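Local coordinates for protein dehalogenase-like hydrolase (Ralstonia solanacearum, PDB 3UMB) that probably catalyses the hydrolytic dehalogenation of small (S)-2-haloalkanoic acids to the corresponding (R)-2-hydroxyalkanoic acids, releasing a halide ion, at residues Ile4-Phe9 / Arg166-Pro171; Ser20-Ala25 / Ala35-Trp40; Pro106-Leu111 / Gly140-Val145; Ala211-Gly216 / Leu223-Ala228. All blocks are in the same frame, centred on the assembly; numbering follows the deposited sequence.

How the interactions relate
All four contacts are mainly apolar, but they differ in depth and place. Interaction 2 is the most deeply buried; it joins two helices about 33 Å, centre to centre, from interaction 1. The other three all reach one parallel sheet. Interactions 1 and 3 are partly buried and touch through Phe168 against His144 and Phe9 against Leu108. Interaction 4 is a surface contact at the strand 214-216 edge, and its helix meets that of interaction 3 where Leu223 packs on Val107 and Leu111. Chemistry follows place: Phe168 against Ala6 and Val8 at a middle strand, leucines and a phenylalanine beside the edge strand 144-147, alanines against Phe225 at the opposite edge, and a tight indole contact between the paired helices.

Interaction 1: residues Ile4-Phe9 / Arg166-Pro171; sequences IRAVVF and RAFGVP
The Phe168 ring lies obliquely beside strand 6-9 and takes two methyl groups on the same side of its plane. Ala6 CB sits 3.6 Å from Phe168 CD1, and Val8 CG2 comes to 3.7 Å from Phe168 CE2, the carbon diagonally across the ring. The two contacts therefore span the ring, bridging two residues that point the same way from the strand. On the other side of the plane the His144 ring meets Phe168 edge-to-face, leaving the phenyl between strand and imidazole. Phe168 reaches the strand with CG beside its own backbone N (chi1 -79°). The second flat group, the Arg5 guanidinium, is touched more loosely, with NH1 4.3 Å from Val170 CG1, also at a slant.

Strand 6-9 is an inner strand of the parallel sheet: backbone hydrogen bonds join Ala6 and Val8 to Leu176, and Val7 to Pro117 and Gly119. Gly169, with phi 69°, takes the chain out of helix 163-168 and leads to Val170, which also packs on Ile175. The contact joins a central strand of the Rossmann-like core, whose first strand in this superfamily characteristically leads to the catalytic aspartate, to the end of helix 163-168 on one side of the sheet. At Phe168 only methyls and phenyl carbons meet, and the exposed Arg5 end adds a loose van der Waals touch; between these two segments the contact rests on shape fit and exclusion of water rather than on directed bonds.

Interaction 2: residues Ser20-Ala25 / Ala35-Trp40; sequences SVAARA and ALSVLW
Trp40 stretches from helix 35-40 to Val21 on helix 20-25, starting from a CB that points toward that neighbour. With CG anti to the backbone N (chi1 -175°), the indole is carried out so that its six-membered ring leads. The pyrrole part turns elsewhere: NE1 is hydrogen-bonded to Thr68 O, which helps to set the rotation of the ring system. The Trp40 side chain also touches Ala71, Leu72 and Met92. At the far end CZ3 comes to 3.3 Å from Val21 CG1, a tight contact, and CH2 lies 3.8 Å from the same methyl. The two side chains cross at about a right angle, the methyl approaching the indole obliquely.

These are consecutive helices joined by a short connection, their axes 9.1 Å apart at an angle of 133° between directions, a roughly antiparallel pair in the helical cap that this dehalogenase family inserts after the first core strand. Small residues let the backbones close up: Ala22 CA and Ser37 CA are 5.4 Å apart. Ala22 CB meets Ser37 OG at 3.7 Å, and that hydroxyl also makes a weak hydrogen bond to Glu34 O. Further along, Leu36 CD2 rests 4.2 Å from Ala25 CB, and the Leu36 side chain also touches Phe29, Ala75 and Leu81.

Interaction 3: residues Pro106-Leu111 / Gly140-Val145; sequences PVLRQL and GLFDHV
Leu108 meets Leu141 and Phe142 in an apolar helix-to-loop contact, where helix 104-112 packs against the chain leading into the edge strand 144-147 of the parallel sheet. The two leucines cross at about a right angle. One methyl of Leu141 does the work: CD2 lies 3.6 Å from Leu108 CB and 4.1 Å from Leu108 CD1, so it rests against both the root and one branch of the opposing side chain. Arg109 adds a looser touch at the exposed margin, its CG 4.4 Å from Leu141 CD2.

Phe142 contributes the tip of its ring, with CZ 4.2 Å from Leu108 CD1 and the methyl coming in obliquely. The phenyl also packs on Leu118, Ile120 and Phe9 of the sheet. Leu108 itself reaches Leu118 and Phe9, making a continuous apolar patch between helix and sheet.

Helix 104-112 runs into strand 118-122, and helix 126-134 then connects to strand 144-147. This is the alternation of helix and parallel strand typical of Rossmann-like folds, including the core of haloacid dehalogenase-like hydrolases.

Interaction 4: residues Ala211-Gly216 / Leu223-Ala228; sequences APAAAG and LQFVQA
The Phe225 ring leans obliquely toward Ala214 and Ala213, which approach it from the same side of its plane. Ala214 CB is equidistant from two neighbouring ring carbons, 3.6 Å from both Phe225 CD1 and Phe225 CE1, so the methyl rests against one bond of the ring rather than a single atom. Ala213 CB lies further along, 4.5 Å from Phe225 CZ, a looser touch at the tip. A chi1 of 157° turns CG of Phe225 away from the backbone N, and the phenyl extends from helix 219-227 to the strand.

The ring also meets Phe196 on strand 194-198, with planes at about 45°, and packs on Leu176. Strand 214-216 is the outermost strand of the parallel sheet on this side, joined by backbone hydrogen bonds from Ala214 and Gly216 to Trp197, and the chain turns from it directly into helix 219-227. This is the closing strand-helix unit of the Rossmann-like core.

With a phenylalanine on one side and only alanine methyls on the other, the contact buries little, 93 Å² in all. It is a small, non-directional apolar contact, made by dispersion and by partial shielding of the ring from water.

Interaction 1: residues Ile4-Phe9 / Arg166-Pro171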
loop_
_atom_site.group_PDB
_atom_site.type_symbol
_atom_site.label_atom_id
_atom_site.label_comp_id
_atom_site.label_asym_id
_atom_site.label_seq_id
_atom_site.Cartn_x
_atom_site.Cartn_y
_atom_site.Cartn_z
ATOM N N ILE A 4 0.526 21.813 22.510
ATOM C CA ILE A 4 1.713 21.267 21.814
ATOM C C ILE A 4 2.938 21.570 22.641
ATOM O O ILE A 4 3.108 22.699 23.068
ATOM C CB ILE A 4 1.949 21.944 20.450
ATOM C CG1 ILE A 4 0.742 21.756 19.540
ATOM C CG2 ILE A 4 3.217 21.439 19.780
ATOM C CD1 ILE A 4 0.293 23.067 18.865
ATOM N N ARG A 5 3.788 20.574 22.857
ATOM C CA ARG A 5 5.044 20.773 23.558
ATOM C C ARG A 5 6.268 20.307 22.800
ATOM O O ARG A 5 7.371 20.338 23.344
ATOM C CB ARG A 5 4.992 20.084 24.917
ATOM C CG ARG A 5 3.685 20.363 25.649
ATOM C CD ARG A 5 3.904 20.733 27.084
ATOM N NE ARG A 5 4.606 19.665 27.781
ATOM C CZ ARG A 5 4.386 19.307 29.044
ATOM N NH1 ARG A 5 5.089 18.295 29.565
ATOM N NH2 ARG A 5 3.469 19.935 29.786
ATOM N N ALA A 6 6.056 19.892 21.552
ATOM C CA ALA A 6 7.085 19.375 20.664
ATOM C C ALA A 6 6.496 19.210 19.252
ATOM O O ALA A 6 5.291 19.127 19.059
ATOM C CB ALA A 6 7.660 18.051 21.195
ATOM N N VAL A 7 7.342 19.194 18.247
ATOM C CA VAL A 7 6.846 19.120 16.880
ATOM C C VAL A 7 7.760 18.172 16.136
ATOM O O VAL A 7 8.980 18.356 16.125
ATOM C CB VAL A 7 6.788 20.529 16.216
ATOM C CG1 VAL A 7 6.308 20.483 14.744
ATOM C CG2 VAL A 7 5.879 21.474 17.070
ATOM N N VAL A 8 7.165 17.140 15.547
ATOM C CA VAL A 8 7.921 16.102 14.830
ATOM C C VAL A 8 7.537 16.105 13.333
ATOM O O VAL A 8 6.364 16.240 12.998
ATOM C CB VAL A 8 7.688 14.703 15.473
ATOM C CG1 VAL A 8 8.337 13.598 14.647
ATOM C CG2 VAL A 8 8.235 14.701 16.926
ATOM N N PHE A 9 8.548 15.977 12.480
ATOM C CA PHE A 9 8.398 15.997 11.046
ATOM C C PHE A 9 8.718 14.649 10.422
ATOM O O PHE A 9 9.666 13.988 10.800
ATOM C CB PHE A 9 9.350 17.030 10.415
ATOM C CG PHE A 9 9.057 18.445 10.813
ATOM C CD1 PHE A 9 9.697 19.012 11.918
ATOM C CD2 PHE A 9 8.176 19.213 10.079
ATOM C CE1 PHE A 9 9.436 20.334 12.288
ATOM C CE2 PHE A 9 7.882 20.540 10.436
ATOM C CZ PHE A 9 8.521 21.109 11.539
ATOM N N ARG A 166 8.168 8.425 22.957
ATOM C CA ARG A 166 9.256 7.885 23.782
ATOM C C ARG A 166 10.417 8.765 23.844
ATOM O O ARG A 166 10.900 9.025 24.921
ATOM C CB ARG A 166 9.806 6.551 23.293
ATOM C CG ARG A 166 9.188 5.391 24.026
ATOM C CD ARG A 166 10.167 4.208 24.200
ATOM N NE ARG A 166 10.605 3.652 22.935
ATOM C CZ ARG A 166 9.793 3.126 22.050
ATOM N NH1 ARG A 166 8.484 3.082 22.280
ATOM N NH2 ARG A 166 10.288 2.598 20.950
ATOM N N ALA A 167 10.927 9.165 22.680
ATOM C CA ALA A 167 12.114 10.037 22.615
ATOM C C ALA A 167 11.908 11.423 23.299
ATOM O O ALA A 167 12.834 11.942 23.904
ATOM C CB ALA A 167 12.566 10.220 21.184
ATOM N N PHE A 168 10.698 11.979 23.202
ATOM C CA PHE A 168 10.418 13.335 23.696
ATOM C C PHE A 168 9.960 13.404 25.157
ATOM O O PHE A 168 9.913 14.492 25.717
ATOM C CB PHE A 168 9.417 14.060 22.767
ATOM C CG PHE A 168 10.079 14.604 21.521
ATOM C CD1 PHE A 168 10.581 15.888 21.494
ATOM C CD2 PHE A 168 10.312 13.774 20.428
ATOM C CE1 PHE A 168 11.246 16.355 20.373
ATOM C CE2 PHE A 168 10.983 14.232 19.317
ATOM C CZ PHE A 168 11.452 15.522 19.284
ATOM N N GLY A 169 9.619 12.251 25.739
ATOM C CA GLY A 169 9.175 12.154 27.101
ATOM C C GLY A 169 7.817 12.777 27.305
ATOM O O GLY A 169 7.471 13.097 28.438
ATOM N N VAL A 170 7.038 12.934 26.223
ATOM C CA VAL A 170 5.671 13.482 26.280
ATOM C C VAL A 170 4.647 12.560 25.585
ATOM O O VAL A 170 5.009 11.804 24.692
ATOM C CB VAL A 170 5.592 14.911 25.654
ATOM C CG1 VAL A 170 6.584 15.862 26.363
ATOM C CG2 VAL A 170 5.868 14.888 24.159
ATOM N N PRO A 171 3.370 12.607 26.025
ATOM C CA PRO A 171 2.300 11.878 25.370
ATOM C C PRO A 171 2.169 12.358 23.955
ATOM O O PRO A 171 2.511 13.498 23.682
ATOM C CB PRO A 171 1.039 12.304 26.144
ATOM C CG PRO A 171 1.509 12.718 27.433
ATOM C CD PRO A 171 2.901 13.262 27.259
#

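Interaction 2: residues Ser20-Ala25 / Ala35-Trp40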
loop_
_atom_site.group_PDB
_atom_site.type_symbol
_atom_site.label_atom_id
_atom_site.label_comp_id
_atom_site.label_asym_id
_atom_site.label_seq_id
_atom_site.Cartn_x
_atom_site.Cartn_y
_atom_site.Cartn_z
ATOM N N SER A 20 14.196 16.574 -7.188
ATOM C CA SER A 20 15.432 16.455 -7.966
ATOM C C SER A 20 15.696 15.045 -8.486
ATOM O O SER A 20 16.568 14.865 -9.325
ATOM C CB SER A 20 16.643 16.982 -7.176
ATOM O OG SER A 20 16.959 16.160 -6.038
ATOM N N VAL A 21 14.959 14.051 -7.997
ATOM C CA VAL A 21 15.148 12.682 -8.457
ATOM C C VAL A 21 14.378 12.467 -9.752
ATOM O O VAL A 21 14.899 11.877 -10.706
ATOM C CB VAL A 21 14.740 11.638 -7.397
ATOM C CG1 VAL A 21 14.990 10.259 -7.916
ATOM C CG2 VAL A 21 15.510 11.850 -6.075
ATOM N N ALA A 22 13.152 12.977 -9.810
ATOM C CA ALA A 22 12.347 12.861 -11.029
ATOM C C ALA A 22 13.103 13.474 -12.210
ATOM O O ALA A 22 13.275 12.828 -13.255
ATOM C CB ALA A 22 10.992 13.513 -10.822
ATOM N N ALA A 23 13.639 14.683 -11.996
ATOM C CA ALA A 23 14.429 15.424 -13.004
ATOM C C ALA A 23 15.687 14.704 -13.522
ATOM O O ALA A 23 16.046 14.811 -14.691
ATOM C CB ALA A 23 14.805 16.787 -12.439
ATOM N N ARG A 24 16.359 13.988 -12.648
ATOM C CA ARG A 24 17.553 13.214 -13.000
ATOM C C ARG A 24 17.206 11.855 -13.653
ATOM O O ARG A 24 18.027 11.236 -14.340
ATOM C CB ARG A 24 18.347 12.994 -11.712
ATOM C CG ARG A 24 19.345 11.839 -11.705
ATOM C CD ARG A 24 20.526 12.132 -12.570
ATOM N NE ARG A 24 21.427 13.065 -11.904
ATOM C CZ ARG A 24 22.537 13.547 -12.453
ATOM N NH1 ARG A 24 22.880 13.197 -13.701
ATOM N NH2 ARG A 24 23.298 14.383 -11.754
ATOM N N ALA A 25 15.987 11.391 -13.390
ATOM C CA ALA A 25 15.444 10.193 -14.026
ATOM C C ALA A 25 15.265 10.485 -15.520
ATOM O O ALA A 25 15.843 9.807 -16.353
ATOM C CB ALA A 25 14.112 9.778 -13.354
ATOM N N ALA A 35 7.139 8.929 -15.345
ATOM C CA ALA A 35 6.573 7.582 -15.207
ATOM C C ALA A 35 7.375 6.740 -14.212
ATOM O O ALA A 35 6.777 6.099 -13.334
ATOM C CB ALA A 35 6.502 6.877 -16.550
ATOM N N LEU A 36 8.708 6.734 -14.351
ATOM C CA LEU A 36 9.563 5.994 -13.439
ATOM C C LEU A 36 9.357 6.467 -11.999
ATOM O O LEU A 36 9.293 5.642 -11.076
ATOM C CB LEU A 36 11.046 6.142 -13.797
ATOM C CG LEU A 36 12.082 5.473 -12.899
ATOM C CD1 LEU A 36 11.765 4.008 -12.658
ATOM C CD2 LEU A 36 13.519 5.574 -13.450
ATOM N N SER A 37 9.278 7.796 -11.834
ATOM C CA SER A 37 9.389 8.395 -10.526
ATOM C C SER A 37 8.084 8.096 -9.811
ATOM O O SER A 37 8.098 7.604 -8.690
ATOM C CB SER A 37 9.753 9.895 -10.597
ATOM O OG SER A 37 8.614 10.693 -10.803
ATOM N N VAL A 38 6.968 8.294 -10.501
ATOM C CA VAL A 38 5.686 7.813 -10.001
ATOM C C VAL A 38 5.660 6.312 -9.631
ATOM O O VAL A 38 5.278 5.979 -8.496
ATOM C CB VAL A 38 4.540 8.077 -10.974
ATOM C CG1 VAL A 38 3.244 7.580 -10.359
ATOM C CG2 VAL A 38 4.426 9.590 -11.292
ATOM N N LEU A 39 6.035 5.413 -10.568
ATOM C CA LEU A 39 5.977 3.969 -10.304
ATOM C C LEU A 39 6.885 3.591 -9.149
ATOM O O LEU A 39 6.534 2.764 -8.334
ATOM C CB LEU A 39 6.311 3.131 -11.547
ATOM C CG LEU A 39 6.235 1.620 -11.429
ATOM C CD1 LEU A 39 4.882 1.195 -10.867
ATOM C CD2 LEU A 39 6.587 0.942 -12.790
ATOM N N TRP A 40 8.026 4.264 -9.066
ATOM C CA TRP A 40 9.037 3.998 -8.061
ATOM C C TRP A 40 8.594 4.356 -6.634
ATOM O O TRP A 40 8.783 3.561 -5.700
ATOM C CB TRP A 40 10.257 4.793 -8.426
ATOM C CG TRP A 40 11.442 4.572 -7.601
ATOM C CD1 TRP A 40 11.682 3.572 -6.709
ATOM C CD2 TRP A 40 12.597 5.372 -7.641
ATOM N NE1 TRP A 40 12.942 3.717 -6.159
ATOM C CE2 TRP A 40 13.517 4.832 -6.717
ATOM C CE3 TRP A 40 12.937 6.552 -8.345
ATOM C CZ2 TRP A 40 14.769 5.410 -6.491
ATOM C CZ3 TRP A 40 14.187 7.117 -8.131
ATOM C CH2 TRP A 40 15.089 6.550 -7.200
#

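Interaction 3: residues Pro106-Leu111 / Gly140-Val145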
loop_
_atom_site.group_PDB
_atom_site.type_symbol
_atom_site.label_atom_id
_atom_site.label_comp_id
_atom_site.label_asym_id
_atom_site.label_seq_id
_atom_site.Cartn_x
_atom_site.Cartn_y
_atom_site.Cartn_z
ATOM N N PRO A 106 13.875 28.737 7.938
ATOM C CA PRO A 106 13.473 29.869 8.811
ATOM C C PRO A 106 12.311 29.553 9.736
ATOM O O PRO A 106 12.325 29.954 10.924
ATOM C CB PRO A 106 13.031 30.969 7.828
ATOM C CG PRO A 106 13.106 30.371 6.448
ATOM C CD PRO A 106 13.873 29.102 6.506
ATOM N N VAL A 107 11.296 28.878 9.153
ATOM C CA VAL A 107 10.076 28.423 9.857
ATOM C C VAL A 107 10.475 27.525 11.022
ATOM O O VAL A 107 9.903 27.629 12.094
ATOM C CB VAL A 107 9.067 27.595 8.948
ATOM C CG1 VAL A 107 7.758 27.405 9.683
ATOM C CG2 VAL A 107 8.811 28.245 7.573
ATOM N N LEU A 108 11.455 26.652 10.809
ATOM C CA LEU A 108 11.959 25.828 11.901
ATOM C C LEU A 108 12.480 26.757 13.013
ATOM O O LEU A 108 12.255 26.515 14.205
ATOM C CB LEU A 108 13.023 24.827 11.401
ATOM C CG LEU A 108 12.497 23.684 10.493
ATOM C CD1 LEU A 108 13.591 22.842 9.793
ATOM C CD2 LEU A 108 11.593 22.760 11.286
ATOM N N ARG A 109 13.103 27.863 12.621
ATOM C CA ARG A 109 13.630 28.810 13.603
ATOM C C ARG A 109 12.542 29.557 14.363
ATOM O O ARG A 109 12.612 29.607 15.583
ATOM C CB ARG A 109 14.648 29.741 12.964
ATOM C CG ARG A 109 15.955 29.003 12.723
ATOM C CD ARG A 109 16.799 29.568 11.576
ATOM N NE ARG A 109 18.065 28.830 11.480
ATOM C CZ ARG A 109 18.980 28.980 10.520
ATOM N NH1 ARG A 109 18.787 29.859 9.531
ATOM N NH2 ARG A 109 20.098 28.237 10.549
ATOM N N GLN A 110 11.512 30.078 13.690
ATOM C CA GLN A 110 10.381 30.714 14.416
ATOM C C GLN A 110 9.665 29.771 15.432
ATOM O O GLN A 110 8.905 30.222 16.283
ATOM C CB GLN A 110 9.364 31.306 13.427
ATOM C CG GLN A 110 9.730 32.717 12.892
ATOM C CD GLN A 110 9.284 32.949 11.433
ATOM O OE1 GLN A 110 8.273 33.609 11.183
ATOM N NE2 GLN A 110 10.041 32.400 10.469
ATOM N N LEU A 111 9.916 28.462 15.309
ATOM C CA LEU A 111 9.411 27.422 16.236
ATOM C C LEU A 111 10.434 27.108 17.337
ATOM O O LEU A 111 10.069 27.038 18.505
ATOM C CB LEU A 111 9.076 26.120 15.482
ATOM C CG LEU A 111 8.086 26.167 14.312
ATOM C CD1 LEU A 111 8.205 24.883 13.480
ATOM C CD2 LEU A 111 6.675 26.389 14.825
ATOM N N GLY A 140 21.619 20.512 13.944
ATOM C CA GLY A 140 21.416 21.334 15.150
ATOM C C GLY A 140 19.975 21.683 15.536
ATOM O O GLY A 140 19.670 21.925 16.725
ATOM N N LEU A 141 19.077 21.700 14.544
ATOM C CA LEU A 141 17.679 22.127 14.757
ATOM C C LEU A 141 16.856 21.030 15.404
ATOM O O LEU A 141 15.930 21.314 16.159
ATOM C CB LEU A 141 17.028 22.604 13.440
ATOM C CG LEU A 141 17.597 23.923 12.853
ATOM C CD1 LEU A 141 18.853 23.666 12.007
ATOM C CD2 LEU A 141 16.562 24.675 12.029
ATOM N N PHE A 142 17.209 19.781 15.119
ATOM C CA PHE A 142 16.520 18.629 15.717
ATOM C C PHE A 142 17.239 18.026 16.937
ATOM O O PHE A 142 18.374 17.531 16.874
ATOM C CB PHE A 142 16.276 17.531 14.675
ATOM C CG PHE A 142 15.537 18.008 13.474
ATOM C CD1 PHE A 142 14.283 18.551 13.597
ATOM C CD2 PHE A 142 16.097 17.924 12.230
ATOM C CE1 PHE A 142 13.593 19.018 12.495
ATOM C CE2 PHE A 142 15.418 18.385 11.115
ATOM C CZ PHE A 142 14.167 18.932 11.248
ATOM N N ASP A 143 16.516 18.045 18.044
ATOM C CA ASP A 143 16.843 17.230 19.204
ATOM C C ASP A 143 16.912 15.721 18.861
ATOM O O ASP A 143 17.919 15.067 19.152
ATOM C CB ASP A 143 15.823 17.488 20.303
ATOM C CG ASP A 143 15.888 18.909 20.828
ATOM O OD1 ASP A 143 16.406 19.797 20.106
ATOM O OD2 ASP A 143 15.418 19.144 21.969
ATOM N N HIS A 144 15.870 15.178 18.217
ATOM C CA HIS A 144 15.837 13.736 17.894
ATOM C C HIS A 144 15.606 13.502 16.407
ATOM O O HIS A 144 14.776 14.137 15.801
ATOM C CB HIS A 144 14.758 13.024 18.710
ATOM C CG HIS A 144 14.811 13.296 20.191
ATOM N ND1 HIS A 144 15.641 12.599 21.051
ATOM C CD2 HIS A 144 14.110 14.165 20.967
ATOM C CE1 HIS A 144 15.446 13.026 22.288
ATOM N NE2 HIS A 144 14.524 13.975 22.266
ATOM N N VAL A 145 16.387 12.604 15.830
ATOM C CA VAL A 145 16.264 12.210 14.442
ATOM C C VAL A 145 16.002 10.691 14.521
ATOM O O VAL A 145 16.919 9.890 14.809
ATOM C CB VAL A 145 17.522 12.601 13.632
ATOM C CG1 VAL A 145 17.588 11.878 12.277
ATOM C CG2 VAL A 145 17.574 14.121 13.412
#

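Interaction 4: residues Ala211-Gly216 / Leu223-Ala228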
loop_
_atom_site.group_PDB
_atom_site.type_symbol
_atom_site.label_atom_id
_atom_site.label_comp_id
_atom_site.label_asym_id
_atom_site.label_seq_id
_atom_site.Cartn_x
_atom_site.Cartn_y
_atom_site.Cartn_z
ATOM N N ALA A 211 -9.487 12.867 10.208
ATOM C CA ALA A 211 -8.854 14.051 9.589
ATOM C C ALA A 211 -7.813 14.665 10.542
ATOM O O ALA A 211 -7.998 14.730 11.733
ATOM C CB ALA A 211 -9.936 15.101 9.143
ATOM N N PRO A 212 -6.700 15.116 10.007
ATOM C CA PRO A 212 -5.771 15.836 10.849
ATOM C C PRO A 212 -6.384 17.103 11.493
ATOM O O PRO A 212 -7.446 17.549 11.085
ATOM C CB PRO A 212 -4.677 16.229 9.876
ATOM C CG PRO A 212 -5.365 16.306 8.553
ATOM C CD PRO A 212 -6.340 15.201 8.587
ATOM N N ALA A 213 -5.702 17.659 12.485
ATOM C CA ALA A 213 -6.203 18.803 13.208
ATOM C C ALA A 213 -6.377 19.969 12.224
ATOM O O ALA A 213 -7.454 20.580 12.188
ATOM C CB ALA A 213 -5.237 19.180 14.363
ATOM N N ALA A 214 -5.339 20.227 11.409
ATOM C CA ALA A 214 -5.434 21.164 10.304
ATOM C C ALA A 214 -4.501 20.737 9.172
ATOM O O ALA A 214 -3.687 19.869 9.343
ATOM C CB ALA A 214 -5.100 22.578 10.788
ATOM N N ALA A 215 -4.658 21.337 8.008
ATOM C CA ALA A 215 -3.807 21.095 6.840
ATOM C C ALA A 215 -3.516 22.453 6.134
ATOM O O ALA A 215 -4.260 23.414 6.287
ATOM C CB ALA A 215 -4.495 20.128 5.855
ATOM N N GLY A 216 -2.432 22.514 5.381
ATOM C CA GLY A 216 -2.109 23.687 4.621
ATOM C C GLY A 216 -1.317 23.265 3.414
ATOM O O GLY A 216 -1.181 22.084 3.133
ATOM N N LEU A 223 3.602 27.000 10.417
ATOM C CA LEU A 223 3.948 28.130 11.304
ATOM C C LEU A 223 2.712 28.950 11.661
ATOM O O LEU A 223 2.467 29.202 12.847
ATOM C CB LEU A 223 4.997 29.024 10.640
ATOM C CG LEU A 223 5.825 29.963 11.531
ATOM C CD1 LEU A 223 6.370 29.301 12.808
ATOM C CD2 LEU A 223 6.978 30.578 10.702
ATOM N N GLN A 224 1.932 29.346 10.647
ATOM C CA GLN A 224 0.699 30.117 10.876
ATOM C C GLN A 224 -0.035 29.441 12.033
ATOM O O GLN A 224 -0.345 30.063 13.042
ATOM C CB GLN A 224 -0.232 30.120 9.640
ATOM C CG GLN A 224 -0.304 31.373 8.735
ATOM C CD GLN A 224 -1.515 31.331 7.706
ATOM O OE1 GLN A 224 -1.471 30.641 6.662
ATOM N NE2 GLN A 224 -2.579 32.086 8.016
ATOM N N PHE A 225 -0.257 28.135 11.868
ATOM C CA PHE A 225 -1.187 27.348 12.691
ATOM C C PHE A 225 -0.748 27.192 14.138
ATOM O O PHE A 225 -1.581 27.258 15.054
ATOM C CB PHE A 225 -1.393 25.967 12.027
ATOM C CG PHE A 225 -1.847 24.878 12.959
ATOM C CD1 PHE A 225 -3.196 24.594 13.117
ATOM C CD2 PHE A 225 -0.923 24.107 13.643
ATOM C CE1 PHE A 225 -3.614 23.584 13.960
ATOM C CE2 PHE A 225 -1.343 23.078 14.491
ATOM C CZ PHE A 225 -2.682 22.826 14.646
ATOM N N VAL A 226 0.544 26.952 14.332
ATOM C CA VAL A 226 1.106 26.834 15.673
ATOM C C VAL A 226 0.877 28.173 16.423
ATOM O O VAL A 226 0.176 28.226 17.456
ATOM C CB VAL A 226 2.644 26.489 15.629
ATOM C CG1 VAL A 226 3.177 26.234 17.043
ATOM C CG2 VAL A 226 2.924 25.277 14.745
ATOM N N GLN A 227 1.437 29.248 15.850
ATOM C CA GLN A 227 1.325 30.607 16.409
ATOM C C GLN A 227 -0.120 30.944 16.853
ATOM O O GLN A 227 -0.307 31.514 17.922
ATOM C CB GLN A 227 1.928 31.649 15.441
ATOM C CG GLN A 227 3.479 31.688 15.487
ATOM C CD GLN A 227 4.151 32.284 14.231
ATOM O OE1 GLN A 227 3.519 32.467 13.186
ATOM N NE2 GLN A 227 5.450 32.586 14.343
ATOM N N ALA A 228 -1.130 30.526 16.086
ATOM C CA ALA A 228 -2.534 30.678 16.514
ATOM C C ALA A 228 -2.845 30.014 17.880
ATOM O O ALA A 228 -3.125 28.810 17.993
ATOM C CB ALA A 228 -3.483 30.166 15.432
#